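Local coordinates for putative lipoprotein YcdA (Bacillus subtilis subsp. subtilis str. 168, PDB 4R4G) that is of unknown function but is probably a membrane-anchored lipoprotein that joins an Ig-like domain to a mixed alpha-beta domain, at residues Asp61-Gly67 with Lys106-Tyr112. Sequence-based numbering, arbitrary orientation.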
# COMPACT_ATOMS: atom_id res chain seq x y z
N ASP A 61 12.06 28.72 7.20
CA ASP A 61 11.37 29.96 7.55
C ASP A 61 9.94 29.65 7.97
O ASP A 61 9.21 30.55 8.43
CB ASP A 61 11.36 30.95 6.37
CG ASP A 61 12.73 31.30 5.85
OD1 ASP A 61 13.70 31.19 6.62
OD2 ASP A 61 12.82 31.69 4.67
N PHE A 62 9.50 28.40 7.79
CA PHE A 62 8.15 28.01 8.16
C PHE A 62 8.18 27.00 9.28
O PHE A 62 9.06 26.13 9.31
CB PHE A 62 7.37 27.42 6.96
CG PHE A 62 7.24 28.31 5.75
CD1 PHE A 62 8.27 28.41 4.82
CD2 PHE A 62 6.06 29.01 5.51
CE1 PHE A 62 8.14 29.20 3.68
CE2 PHE A 62 5.92 29.79 4.36
CZ PHE A 62 6.96 29.87 3.45
N THR A 63 7.23 27.13 10.22
CA THR A 63 7.05 26.21 11.35
C THR A 63 5.58 25.87 11.42
O THR A 63 4.73 26.70 11.07
CB THR A 63 7.59 26.79 12.67
OG1 THR A 63 6.88 27.99 12.97
CG2 THR A 63 9.09 27.09 12.63
N LEU A 64 5.26 24.66 11.86
CA LEU A 64 3.88 24.28 12.03
C LEU A 64 3.62 23.91 13.45
O LEU A 64 4.42 23.21 14.07
CB LEU A 64 3.48 23.11 11.11
CG LEU A 64 1.99 22.88 10.95
CD1 LEU A 64 1.47 23.56 9.72
CD2 LEU A 64 1.70 21.47 10.85
N TYR A 65 2.47 24.35 13.96
CA TYR A 65 1.99 23.99 15.28
C TYR A 65 0.74 23.18 15.12
O TYR A 65 -0.08 23.49 14.26
CB TYR A 65 1.72 25.24 16.15
CG TYR A 65 2.99 25.88 16.67
CD1 TYR A 65 3.75 26.73 15.86
CD2 TYR A 65 3.43 25.66 17.97
CE1 TYR A 65 4.92 27.33 16.34
CE2 TYR A 65 4.63 26.19 18.43
CZ TYR A 65 5.37 27.04 17.62
OH TYR A 65 6.51 27.63 18.12
N GLN A 66 0.62 22.11 15.91
CA GLN A 66 -0.56 21.28 16.03
C GLN A 66 -1.05 21.55 17.42
O GLN A 66 -0.31 21.29 18.38
CB GLN A 66 -0.23 19.83 15.80
CG GLN A 66 -1.42 18.93 15.86
CD GLN A 66 -0.94 17.53 15.81
OE1 GLN A 66 -0.80 16.95 14.74
NE2 GLN A 66 -0.64 17.00 16.98
N GLY A 67 -2.20 22.18 17.52
CA GLY A 67 -2.70 22.66 18.80
C GLY A 67 -1.75 23.77 19.20
O GLY A 67 -1.52 24.71 18.40
N LYS A 106 -6.20 17.57 13.06
CA LYS A 106 -6.06 18.50 14.18
C LYS A 106 -6.11 19.96 13.67
O LYS A 106 -6.40 20.20 12.49
CB LYS A 106 -4.78 18.22 14.99
CG LYS A 106 -4.73 16.82 15.64
CD LYS A 106 -5.86 16.48 16.63
CE LYS A 106 -5.70 15.11 17.27
NZ LYS A 106 -6.89 14.72 18.10
N GLN A 107 -5.91 20.92 14.59
CA GLN A 107 -5.92 22.34 14.24
C GLN A 107 -4.49 22.82 14.10
O GLN A 107 -3.74 22.85 15.08
CB GLN A 107 -6.71 23.16 15.26
CG GLN A 107 -8.20 22.80 15.30
CD GLN A 107 -8.84 22.74 13.92
OE1 GLN A 107 -8.81 23.72 13.16
NE2 GLN A 107 -9.41 21.59 13.57
N TYR A 108 -4.08 23.09 12.86
CA TYR A 108 -2.71 23.50 12.59
C TYR A 108 -2.61 25.01 12.42
O TYR A 108 -3.61 25.71 12.24
CB TYR A 108 -2.11 22.76 11.37
CG TYR A 108 -2.48 21.28 11.34
CD1 TYR A 108 -1.99 20.41 12.32
CD2 TYR A 108 -3.34 20.77 10.38
CE1 TYR A 108 -2.37 19.06 12.33
CE2 TYR A 108 -3.70 19.42 10.37
CZ TYR A 108 -3.22 18.57 11.35
OH TYR A 108 -3.59 17.25 11.36
N GLU A 109 -1.38 25.51 12.59
CA GLU A 109 -1.01 26.88 12.44
C GLU A 109 0.33 26.91 11.77
O GLU A 109 1.29 26.35 12.29
CB GLU A 109 -1.01 27.61 13.77
CG GLU A 109 -0.64 29.08 13.63
CD GLU A 109 -0.86 29.97 14.83
OE1 GLU A 109 -2.03 30.35 15.09
OE2 GLU A 109 0.15 30.37 15.46
N LEU A 110 0.38 27.49 10.56
CA LEU A 110 1.59 27.66 9.78
C LEU A 110 2.08 29.07 9.99
O LEU A 110 1.31 30.00 9.79
CB LEU A 110 1.34 27.36 8.29
CG LEU A 110 2.55 27.47 7.35
CD1 LEU A 110 3.42 26.25 7.45
CD2 LEU A 110 2.10 27.61 5.92
N ASN A 111 3.36 29.23 10.42
CA ASN A 111 3.96 30.55 10.61
C ASN A 111 5.12 30.70 9.65
O ASN A 111 5.86 29.75 9.43
CB ASN A 111 4.42 30.83 12.06
CG ASN A 111 4.96 32.25 12.29
OD1 ASN A 111 4.22 33.25 12.28
ND2 ASN A 111 6.28 32.39 12.46
N TYR A 112 5.24 31.91 9.05
CA TYR A 112 6.30 32.28 8.12
C TYR A 112 7.02 33.49 8.66
O TYR A 112 6.37 34.50 8.92
CB TYR A 112 5.80 32.56 6.70
CG TYR A 112 6.87 33.18 5.81
CD1 TYR A 112 8.01 32.47 5.45
CD2 TYR A 112 6.76 34.50 5.37
CE1 TYR A 112 8.98 33.03 4.61
CE2 TYR A 112 7.74 35.08 4.57
CZ TYR A 112 8.85 34.34 4.19
OH TYR A 112 9.83 34.93 3.41
O HOH W 1 12.41 34.37 3.91
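Just ahead of strand 62-66, Asp61 packs on Tyr112, the last residue of strand 107-112; the two strands run antiparallel as the central pair of one sheet of the Ig-like domain. Asp61 CB lies alongside the tyrosine ring, 3.6 Å from Tyr112 CE1, and a water joins Asp61 OD2 to Tyr112 OH; OD2 also accepts from Asp58 N. Phe62 carries Tyr112 CD1 over one ring face, 3.4 Å from Phe62 CZ, but planes 34° apart make the pair oblique. An alanine in place of Phe62 would probably leave a gap beside Tyr112 and remove packing against Val47 and Leu98 of the facing sheet. Thr63 N to Asn111 O (3.1 Å) and Asn111 N to Thr63 O (2.9 Å) mark a hydrogen-bonded pair. Leu64, its CG anti to the backbone N (chi1 -165°), sends CD1 to Leu110 CD1 at 4.0 Å on the buried face, against which Leu41 and Phe100 pack from the opposing sheet. Tyr65 N to Glu109 O and Glu109 N to Tyr65 O are both 2.9 Å. Gln66 runs beside Tyr108, its OE1 bonded to Asp103 N, while its CG meets Lys106 CB at 3.5 Å. Gly67 N closes the ladder on Gln107 O at 3.0 Å, nearly straight at 173°.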